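PDB 2CKS: endoglucanase E-5 from Thermobifida fusca, which hydrolyses internal beta-1,4-glucosidic linkages in cellulose, lichenin and cereal beta-glucans through its family 5 glycoside hydrolase catalytic domain. Local coordinates for residues N141-W145 and A146-S150; Y71-P75 and R76-D80; V194-S197 and N198-Y201. All blocks are in the same frame, centred on the assembly; numbering follows the deposited sequence. Where two conformers were deposited one is given.

Interaction 1 of 3, residues N141-W145 and A146-S150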
ATOM      1  N   ASN A 141      -4.702   1.129 -14.926  1.00  6.89           N
ATOM      2  CA  ASN A 141      -4.359   2.121 -15.927  1.00  7.35           C
ATOM      3  C   ASN A 141      -4.948   1.748 -17.281  1.00  8.29           C
ATOM      4  O   ASN A 141      -5.133   0.570 -17.590  1.00  8.27           O
ATOM      5  CB  ASN A 141      -2.832   2.334 -15.993  1.00  7.36           C
ATOM      6  CG  ASN A 141      -2.063   1.067 -16.306  1.00  6.90           C
ATOM      7  OD1 ASN A 141      -1.736   0.808 -17.469  1.00  9.32           O
ATOM      8  ND2 ASN A 141      -1.737   0.280 -15.271  1.00  6.54           N
ATOM      9  N   GLY A 142      -5.273   2.779 -18.054  1.00  8.88           N
ATOM     10  CA  GLY A 142      -5.874   2.614 -19.365  1.00  9.67           C
ATOM     11  C   GLY A 142      -7.349   2.264 -19.320  1.00 10.05           C
ATOM     12  O   GLY A 142      -7.924   1.898 -20.345  1.00 11.21           O
ATOM     13  N   VAL A 143      -7.963   2.385 -18.140  1.00  9.78           N
ATOM     14  CA  VAL A 143      -9.366   2.024 -17.936  1.00  9.30           C
ATOM     15  C   VAL A 143     -10.159   3.162 -17.290  1.00  9.08           C
ATOM     16  O   VAL A 143      -9.618   4.009 -16.566  1.00  8.67           O
ATOM     17  CB  VAL A 143      -9.522   0.720 -17.095  1.00  9.72           C
ATOM     18  CG1 VAL A 143      -8.977  -0.486 -17.851  1.00 10.61           C
ATOM     19  CG2 VAL A 143      -8.859   0.858 -15.725  1.00  9.99           C
ATOM     20  N   SER A 144     -11.459   3.170 -17.555  1.00  8.66           N
ATOM     21  CA  SER A 144     -12.352   4.167 -16.995  1.00  8.54           C
ATOM     22  C   SER A 144     -12.575   3.914 -15.516  1.00  7.61           C
ATOM     23  O   SER A 144     -12.413   2.787 -15.033  1.00  7.45           O
ATOM     24  CB  SER A 144     -13.704   4.127 -17.702  1.00  8.71           C
ATOM     25  OG  SER A 144     -14.376   2.912 -17.430  1.00  9.74           O
ATOM     26  N   TRP A 145     -12.990   4.957 -14.811  1.00  7.23           N
ATOM     27  CA  TRP A 145     -13.400   4.803 -13.422  1.00  7.34           C
ATOM     28  C   TRP A 145     -14.574   3.832 -13.287  1.00  7.62           C
ATOM     29  O   TRP A 145     -14.582   2.987 -12.394  1.00  7.73           O
ATOM     30  CB  TRP A 145     -13.726   6.144 -12.754  1.00  7.19           C
ATOM     31  CG  TRP A 145     -14.325   5.901 -11.405  1.00  5.75           C
ATOM     32  CD1 TRP A 145     -15.585   6.179 -11.013  1.00  5.44           C
ATOM     33  CD2 TRP A 145     -13.700   5.231 -10.299  1.00  5.36           C
ATOM     34  NE1 TRP A 145     -15.794   5.744  -9.727  1.00  5.46           N
ATOM     35  CE2 TRP A 145     -14.647   5.156  -9.267  1.00  5.12           C
ATOM     36  CE3 TRP A 145     -12.431   4.681 -10.080  1.00  6.15           C
ATOM     37  CZ2 TRP A 145     -14.370   4.565  -8.036  1.00  5.43           C
ATOM     38  CZ3 TRP A 145     -12.159   4.091  -8.864  1.00  6.37           C
ATOM     39  CH2 TRP A 145     -13.123   4.035  -7.858  1.00  6.48           C
ATOM     40  N   ALA A 146     -15.562   3.916 -14.177  1.00  7.77           N
ATOM     41  CA  ALA A 146     -16.693   2.984 -14.108  1.00  7.74           C
ATOM     42  C   ALA A 146     -16.271   1.514 -14.169  1.00  7.64           C
ATOM     43  O   ALA A 146     -16.875   0.671 -13.514  1.00  8.12           O
ATOM     44  CB  ALA A 146     -17.725   3.289 -15.183  1.00  8.36           C
ATOM     45  N   SER A 147     -15.240   1.200 -14.947  0.50  7.58           N
ATOM     46  CA  SER A 147     -14.791  -0.182 -15.056  0.50  7.80           C
ATOM     47  C   SER A 147     -14.039  -0.614 -13.800  0.50  7.43           C
ATOM     48  O   SER A 147     -14.114  -1.775 -13.414  0.50  7.56           O
ATOM     49  CB  SER A 147     -13.935  -0.390 -16.303  0.50  7.88           C
ATOM     50  OG  SER A 147     -12.631   0.110 -16.118  0.50  9.10           O
ATOM     51  N   ILE A 148     -13.324   0.312 -13.160  1.00  7.11           N
ATOM     52  CA  ILE A 148     -12.653  -0.006 -11.892  1.00  6.68           C
ATOM     53  C   ILE A 148     -13.697  -0.250 -10.822  1.00  6.49           C
ATOM     54  O   ILE A 148     -13.591  -1.197 -10.064  1.00  6.27           O
ATOM     55  CB  ILE A 148     -11.672   1.098 -11.463  1.00  6.81           C
ATOM     56  CG1 ILE A 148     -10.554   1.242 -12.493  1.00  7.02           C
ATOM     57  CG2 ILE A 148     -11.080   0.762 -10.085  1.00  7.73           C
ATOM     58  CD1 ILE A 148      -9.767   2.517 -12.339  1.00  7.30           C
ATOM     59  N   LYS A 149     -14.730   0.582 -10.806  1.00  6.61           N
ATOM     60  CA  LYS A 149     -15.831   0.426  -9.868  1.00  7.05           C
ATOM     61  C   LYS A 149     -16.517  -0.939 -10.043  1.00  7.04           C
ATOM     62  O   LYS A 149     -16.793  -1.623  -9.077  1.00  7.24           O
ATOM     63  CB  LYS A 149     -16.839   1.578 -10.060  1.00  7.29           C
ATOM     64  CG  LYS A 149     -18.112   1.444  -9.231  1.00 10.03           C
ATOM     65  CD  LYS A 149     -19.108   2.549  -9.539  1.00 12.27           C
ATOM     66  CE  LYS A 149     -20.549   2.062  -9.487  1.00 14.79           C
ATOM     67  NZ  LYS A 149     -21.000   1.941  -8.080  1.00 17.51           N
ATOM     68  N   SER A 150     -16.791  -1.339 -11.279  0.50  7.20           N
ATOM     69  CA  SER A 150     -17.450  -2.623 -11.513  0.50  7.11           C
ATOM     70  C   SER A 150     -16.531  -3.793 -11.145  0.50  6.89           C
ATOM     71  O   SER A 150     -17.003  -4.810 -10.656  0.50  6.67           O
ATOM     72  CB  SER A 150     -17.966  -2.743 -12.952  0.50  7.61           C
ATOM     73  OG  SER A 150     -16.925  -2.614 -13.901  0.50  8.66           O
TER
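The N-terminal end of helix 145-162 is capped by S144, whose hydroxyl OG accepts from S147 N at 3.1 Å. Serine suits an N-cap because its short side chain can turn back on the first turn: here OG stands between its own backbone N and carbonyl carbon (chi1 67°), facing the S147 amide. The carbonyl of S144 is gripped as well. I148 N donates to S144 O over 3.2 Å, and in the conformer given S147 OG also donates to the same oxygen at 2.9 Å, in addition to a weak bond from S147 N. One residue on, K149 N donates to W145 O at 2.9 Å in a nearly straight bond of 167°. Beside the cap, V143 CG2 lies 3.7 Å from I148 CG1, the two branched side chains set roughly perpendicular. I148 CG2 also approaches W145 CZ3 at 3.7 Å, while K149 CB sits over one face of the indole, toward its rim. W145 NE1 donates to N192 O and K149 NZ pairs with E153. The indole packs against R173 of helix 173-176 and E188 and I189 of helix 187-191, and the preceding loop leads back to strand 132-135 and E139, the probable proton donor.

Interaction 2 of 3, residues Y71-P75 and R76-D80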
ATOM      1  N   TYR A  71       2.724 -13.930  -9.213  1.00  6.94           N
ATOM      2  CA  TYR A  71       1.752 -14.933  -8.808  1.00  7.02           C
ATOM      3  C   TYR A  71       1.395 -15.946  -9.892  1.00  7.91           C
ATOM      4  O   TYR A  71       1.328 -17.138  -9.603  1.00  7.63           O
ATOM      5  CB  TYR A  71       0.497 -14.219  -8.295  1.00  6.89           C
ATOM      6  CG  TYR A  71      -0.677 -15.101  -7.933  1.00  7.02           C
ATOM      7  CD1 TYR A  71      -0.894 -15.514  -6.627  1.00  6.71           C
ATOM      8  CD2 TYR A  71      -1.584 -15.504  -8.906  1.00  7.35           C
ATOM      9  CE1 TYR A  71      -1.995 -16.323  -6.297  1.00  7.18           C
ATOM     10  CE2 TYR A  71      -2.672 -16.305  -8.589  1.00  8.25           C
ATOM     11  CZ  TYR A  71      -2.879 -16.700  -7.296  1.00  7.86           C
ATOM     12  OH  TYR A  71      -3.972 -17.498  -7.011  1.00  9.02           O
ATOM     13  N   GLU A  72       1.178 -15.483 -11.118  1.00  8.59           N
ATOM     14  CA  GLU A  72       0.725 -16.372 -12.192  1.00 10.03           C
ATOM     15  C   GLU A  72       1.678 -17.528 -12.459  1.00 10.43           C
ATOM     16  O   GLU A  72       1.253 -18.574 -12.958  1.00 10.81           O
ATOM     17  CB  GLU A  72       0.464 -15.586 -13.481  1.00 10.48           C
ATOM     18  CG  GLU A  72       1.715 -15.188 -14.246  1.00 11.75           C
ATOM     19  CD  GLU A  72       1.418 -14.357 -15.480  1.00 15.21           C
ATOM     20  OE1 GLU A  72       0.225 -14.253 -15.883  1.00 18.36           O
ATOM     21  OE2 GLU A  72       2.390 -13.801 -16.047  1.00 15.64           O
ATOM     22  N   THR A  73       2.959 -17.343 -12.150  1.00 10.74           N
ATOM     23  CA  THR A  73       3.971 -18.385 -12.364  1.00 10.55           C
ATOM     24  C   THR A  73       3.932 -19.511 -11.327  1.00 10.44           C
ATOM     25  O   THR A  73       4.447 -20.598 -11.592  1.00 10.89           O
ATOM     26  CB  THR A  73       5.415 -17.800 -12.413  1.00 11.31           C
ATOM     27  OG1 THR A  73       5.769 -17.239 -11.145  1.00 11.55           O
ATOM     28  CG2 THR A  73       5.528 -16.648 -13.381  1.00 11.96           C
ATOM     29  N   ASN A  74       3.354 -19.255 -10.153  1.00  9.31           N
ATOM     30  CA  ASN A  74       3.254 -20.264  -9.091  1.00  8.70           C
ATOM     31  C   ASN A  74       2.219 -19.848  -8.046  1.00  8.41           C
ATOM     32  O   ASN A  74       2.577 -19.495  -6.922  1.00  7.67           O
ATOM     33  CB  ASN A  74       4.619 -20.460  -8.429  1.00  9.18           C
ATOM     34  CG  ASN A  74       4.633 -21.572  -7.401  1.00  8.68           C
ATOM     35  OD1 ASN A  74       3.665 -22.322  -7.253  1.00 10.81           O
ATOM     36  ND2 ASN A  74       5.738 -21.672  -6.668  1.00 10.05           N
ATOM     37  N   PRO A  75       0.937 -19.885  -8.397  1.00  8.60           N
ATOM     38  CA  PRO A  75      -0.096 -19.428  -7.457  1.00  8.76           C
ATOM     39  C   PRO A  75       0.010 -20.034  -6.055  1.00  9.00           C
ATOM     40  O   PRO A  75      -0.080 -19.316  -5.070  1.00  8.30           O
ATOM     41  CB  PRO A  75      -1.398 -19.834  -8.145  1.00  8.78           C
ATOM     42  CG  PRO A  75      -1.056 -19.791  -9.594  1.00  9.07           C
ATOM     43  CD  PRO A  75       0.356 -20.289  -9.690  1.00  8.96           C
ATOM     44  N   ARG A  76       0.240 -21.337  -5.965  1.00  9.01           N
ATOM     45  CA  ARG A  76       0.357 -21.998  -4.674  1.00  9.56           C
ATOM     46  C   ARG A  76       1.539 -21.479  -3.847  1.00  8.76           C
ATOM     47  O   ARG A  76       1.388 -21.149  -2.670  1.00  8.99           O
ATOM     48  CB  ARG A  76       0.460 -23.514  -4.888  1.00 10.27           C
ATOM     49  CG  ARG A  76       0.339 -24.350  -3.643  1.00 12.78           C
ATOM     50  CD  ARG A  76      -1.064 -24.399  -3.081  1.00 15.74           C
ATOM     51  NE  ARG A  76      -1.161 -23.455  -1.989  1.00 16.28           N
ATOM     52  CZ  ARG A  76      -2.195 -22.655  -1.738  1.00 16.15           C
ATOM     53  NH1 ARG A  76      -3.298 -22.660  -2.482  1.00 16.64           N
ATOM     54  NH2 ARG A  76      -2.106 -21.843  -0.704  1.00 16.41           N
ATOM     55  N   GLY A  77       2.718 -21.393  -4.457  1.00  8.19           N
ATOM     56  CA  GLY A  77       3.901 -20.949  -3.738  1.00  7.58           C
ATOM     57  C   GLY A  77       3.787 -19.497  -3.288  1.00  6.95           C
ATOM     58  O   GLY A  77       4.154 -19.161  -2.172  1.00  6.81           O
ATOM     59  N   PHE A  78       3.275 -18.644  -4.161  1.00  6.96           N
ATOM     60  CA  PHE A  78       3.108 -17.230  -3.817  1.00  6.77           C
ATOM     61  C   PHE A  78       2.065 -17.044  -2.726  1.00  6.89           C
ATOM     62  O   PHE A  78       2.264 -16.241  -1.821  1.00  7.05           O
ATOM     63  CB  PHE A  78       2.778 -16.367  -5.035  1.00  6.58           C
ATOM     64  CG  PHE A  78       3.983 -15.955  -5.826  1.00  7.31           C
ATOM     65  CD1 PHE A  78       4.714 -14.822  -5.479  1.00  8.60           C
ATOM     66  CD2 PHE A  78       4.397 -16.703  -6.915  1.00  8.24           C
ATOM     67  CE1 PHE A  78       5.837 -14.453  -6.211  1.00  8.34           C
ATOM     68  CE2 PHE A  78       5.506 -16.333  -7.651  1.00  8.83           C
ATOM     69  CZ  PHE A  78       6.224 -15.209  -7.300  1.00  8.47           C
ATOM     70  N   THR A  79       0.972 -17.797  -2.790  1.00  6.66           N
ATOM     71  CA  THR A  79      -0.058 -17.695  -1.764  1.00  6.65           C
ATOM     72  C   THR A  79       0.488 -18.136  -0.402  1.00  6.63           C
ATOM     73  O   THR A  79       0.248 -17.480   0.610  1.00  5.63           O
ATOM     74  CB  THR A  79      -1.276 -18.540  -2.155  1.00  6.64           C
ATOM     75  OG1 THR A  79      -1.779 -18.108  -3.424  1.00  7.69           O
ATOM     76  CG2 THR A  79      -2.442 -18.327  -1.179  1.00  7.28           C
ATOM     77  N   ASP A  80       1.242 -19.232  -0.379  1.00  7.22           N
ATOM     78  CA  ASP A  80       1.794 -19.734   0.872  1.00  7.92           C
ATOM     79  C   ASP A  80       2.781 -18.737   1.468  1.00  7.28           C
ATOM     80  O   ASP A  80       2.815 -18.543   2.676  1.00  7.41           O
ATOM     81  CB  ASP A  80       2.459 -21.100   0.683  1.00  8.57           C
ATOM     82  CG  ASP A  80       1.453 -22.229   0.579  1.00 12.14           C
ATOM     83  OD1 ASP A  80       0.301 -22.067   1.048  1.00 16.97           O
ATOM     84  OD2 ASP A  80       1.738 -23.322   0.045  1.00 18.84           O
TER
HETATM   85  O   HOH W   1      -4.323 -18.307  -4.521  1.00 13.98           O
HETATM   86  O   HOH W   2       1.068 -23.396  -8.123  1.00 26.67           O
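N74 and G77 meet in an N-cap at the start of helix 75-90: G77 N donates to N74 OD1 at 3.1 Å. With CG opposite its own backbone N (chi1 -175°), the asparagine amide folds over the first turn, and G77 N lies well above the plane of that amide. Glycine fits here, since the N74 amide lies close against its CA. P75, in the first turn, needs no amide hydrogen for a helical bond. The backbone bonds follow, F78 N to N74 O being almost straight at 175°. P75 O takes two bonds from T79, one from its N at 2.9 Å and one from OG1 at 2.7 Å, which arrive from opposite faces of the carbonyl plane. Two waters bridge the segments: one joins Y71 OH to T79 OG1, the other N74 OD1 to R76 N. Among charged groups, R76 NH2 binds D80 OD1 at 3.0 Å in a salt bridge within the helix, and it also pairs with E121. Aromatic contacts complete the set. Y71 CA stands over the F78 ring, 4.1 Å from its centroid, as a CH-pi contact, and T79 OG1 lies at the edge of the Y71 ring, 3.4 Å from CE1. F78 packs on M64 of strand 59-65 and on helix 36-39, whereas T79 and Y71 face helix 112-126, Y71 also meeting W100 of strand 95-101 edge-to-face.

Interaction 3 of 3, residues V194-S197 and N198-Y201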
ATOM      1  N   VAL A 194     -17.722   3.442  -5.194  1.00  9.34           N
ATOM      2  CA  VAL A 194     -17.916   2.011  -5.003  1.00 10.39           C
ATOM      3  C   VAL A 194     -19.060   1.837  -3.990  1.00 11.55           C
ATOM      4  O   VAL A 194     -19.074   2.504  -2.958  1.00 12.13           O
ATOM      5  CB  VAL A 194     -16.617   1.341  -4.516  1.00 10.10           C
ATOM      6  CG1 VAL A 194     -16.867  -0.106  -4.098  1.00 10.20           C
ATOM      7  CG2 VAL A 194     -15.560   1.409  -5.599  1.00 10.18           C
ATOM      8  N   ASN A 195     -20.012   0.962  -4.320  1.00 13.01           N
ATOM      9  CA  ASN A 195     -21.222   0.732  -3.518  1.00 13.85           C
ATOM     10  C   ASN A 195     -20.922  -0.270  -2.403  1.00 13.68           C
ATOM     11  O   ASN A 195     -21.440  -1.380  -2.372  1.00 15.21           O
ATOM     12  CB  ASN A 195     -22.375   0.242  -4.420  1.00 14.64           C
ATOM     13  CG  ASN A 195     -23.731   0.218  -3.709  0.50 15.06           C
ATOM     14  OD1 ASN A 195     -24.220   1.243  -3.215  0.50 16.48           O
ATOM     15  ND2 ASN A 195     -24.355  -0.955  -3.679  0.50 17.25           N
ATOM     16  N   ALA A 196     -20.028   0.132  -1.520  1.00 13.32           N
ATOM     17  CA  ALA A 196     -19.687  -0.611  -0.325  1.00 12.61           C
ATOM     18  C   ALA A 196     -19.120   0.398   0.640  1.00 12.97           C
ATOM     19  O   ALA A 196     -18.687   1.485   0.241  1.00 13.30           O
ATOM     20  CB  ALA A 196     -18.665  -1.685  -0.617  1.00 12.46           C
ATOM     21  N   SER A 197     -19.138   0.041   1.909  1.00 12.09           N
ATOM     22  CA  SER A 197     -18.539   0.867   2.926  1.00 11.92           C
ATOM     23  C   SER A 197     -17.364   0.138   3.557  1.00 10.75           C
ATOM     24  O   SER A 197     -17.015  -0.983   3.171  1.00  9.83           O
ATOM     25  CB  SER A 197     -19.586   1.263   3.944  0.60 11.61           C
ATOM     26  OG  SER A 197     -20.556   2.066   3.298  0.60 12.87           O
ATOM     27  N   ASN A 198     -16.713   0.810   4.492  1.00  9.76           N
ATOM     28  CA  ASN A 198     -15.426   0.387   4.971  1.00  9.16           C
ATOM     29  C   ASN A 198     -14.434   0.252   3.817  1.00  8.06           C
ATOM     30  O   ASN A 198     -13.634  -0.668   3.778  1.00  8.14           O
ATOM     31  CB  ASN A 198     -15.570  -0.904   5.775  1.00 10.27           C
ATOM     32  CG  ASN A 198     -14.640  -0.954   6.926  1.00  9.92           C
ATOM     33  OD1 ASN A 198     -14.167   0.081   7.393  1.00 11.66           O
ATOM     34  ND2 ASN A 198     -14.352  -2.152   7.399  1.00 12.81           N
ATOM     35  N   ILE A 199     -14.514   1.199   2.880  0.60  7.27           N
ATOM     36  CA  ILE A 199     -13.673   1.265   1.687  0.60  7.36           C
ATOM     37  C   ILE A 199     -12.764   2.488   1.790  0.60  6.57           C
ATOM     38  O   ILE A 199     -13.181   3.521   2.319  0.60  7.05           O
ATOM     39  CB  ILE A 199     -14.566   1.401   0.410  0.60  6.97           C
ATOM     40  CG1 ILE A 199     -15.448   0.161   0.210  0.60  8.44           C
ATOM     41  CG2 ILE A 199     -13.729   1.682  -0.843  0.60  8.57           C
ATOM     42  CD1 ILE A 199     -14.686  -1.132  -0.005  0.60  8.88           C
ATOM     43  N   MET A 200     -11.533   2.363   1.289  1.00  5.73           N
ATOM     44  CA  MET A 200     -10.640   3.495   1.067  1.00  5.49           C
ATOM     45  C   MET A 200     -10.198   3.458  -0.384  1.00  5.32           C
ATOM     46  O   MET A 200     -10.311   2.421  -1.051  1.00  5.50           O
ATOM     47  CB  MET A 200      -9.419   3.389   1.975  1.00  5.56           C
ATOM     48  CG  MET A 200      -9.763   3.143   3.422  1.00  6.58           C
ATOM     49  SD  MET A 200      -8.299   3.187   4.451  1.00  7.79           S
ATOM     50  CE  MET A 200      -7.995   4.903   4.551  1.00  9.40           C
ATOM     51  N   TYR A 201      -9.711   4.585  -0.868  1.00  4.56           N
ATOM     52  CA  TYR A 201      -9.267   4.709  -2.248  1.00  4.80           C
ATOM     53  C   TYR A 201      -7.786   5.026  -2.252  1.00  5.19           C
ATOM     54  O   TYR A 201      -7.305   5.820  -1.442  1.00  6.08           O
ATOM     55  CB  TYR A 201     -10.058   5.802  -2.955  1.00  4.58           C
ATOM     56  CG  TYR A 201     -11.525   5.470  -3.066  1.00  4.36           C
ATOM     57  CD1 TYR A 201     -12.412   5.852  -2.072  1.00  5.25           C
ATOM     58  CD2 TYR A 201     -12.022   4.759  -4.150  1.00  4.26           C
ATOM     59  CE1 TYR A 201     -13.757   5.552  -2.170  1.00  6.52           C
ATOM     60  CE2 TYR A 201     -13.361   4.455  -4.251  1.00  5.42           C
ATOM     61  CZ  TYR A 201     -14.226   4.858  -3.270  1.00  6.16           C
ATOM     62  OH  TYR A 201     -15.567   4.546  -3.379  1.00  9.29           O
TER
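A tyrosine hydroxyl closes this turn: Y201 OH accepts from V194 N at 3.0 Å, so a side chain from the strand holds the backbone at V194, seven residues earlier in the loop leading to that strand. The bond is bent, with an angle of 142° at the hydrogen. Tyrosine suits the task because its rigid ring spans the gap and puts an acceptor at the far end. The ring leaves the strand with CG opposite the carbonyl carbon, and its hydroxyl end also packs against valine, V194 CB lying 3.6 Å from OH and V194 CG2 lying 4.0 Å from CE2. Valine and tyrosine run antiparallel alongside each other, and F225 meets the ring edge-to-face.

The chain reverses between these residues as it passes from the helical side of the TIM barrel into its sixth strand, 199-206. N195 is the centre of an inverse gamma turn, with a weak bond from A196 N to V194 O. At N198 both backbone angles are positive (56°/40°), a left-handed conformation that asparagine adopts more readily than most residues; its OD1 accepts from V13 N, tying the turn to strand 12-14. On the inner side of the bend A196 CB touches I199 CG1 at 3.8 Å in the conformer given, and the short alanine side chain lets the isoleucine come close. S197 O is met by R160 of helix 145-162. V194 and I199 both pack on I156 of that helix, and I199 continues onto I168 and V170 of the neighbouring strand 168-170.

Overall arrangement
All three contacts are local and partly buried, within one TIM barrel. Interactions 1 and 2 each start a barrel helix with an exposed side-chain cap, S144 or N74, above buried W145 and I148 or Y71 and T79; interaction 3 runs from exposed S197 into buried strand residues I199 and Y201 and relies on a tyrosine hydroxyl. Both helix starts carry an intrahelical salt bridge, K149 with E153 and R76 with D80, but interaction 2 differs by its bridging waters and CH-pi contact, and it stands apart, its nearest atoms about 15 Å from interaction 1. Interactions 1 and 3 adjoin: W145 CH2 packs 3.6 Å from Y201 CE2, and helix 145-162 covers V194 and I199 farther along.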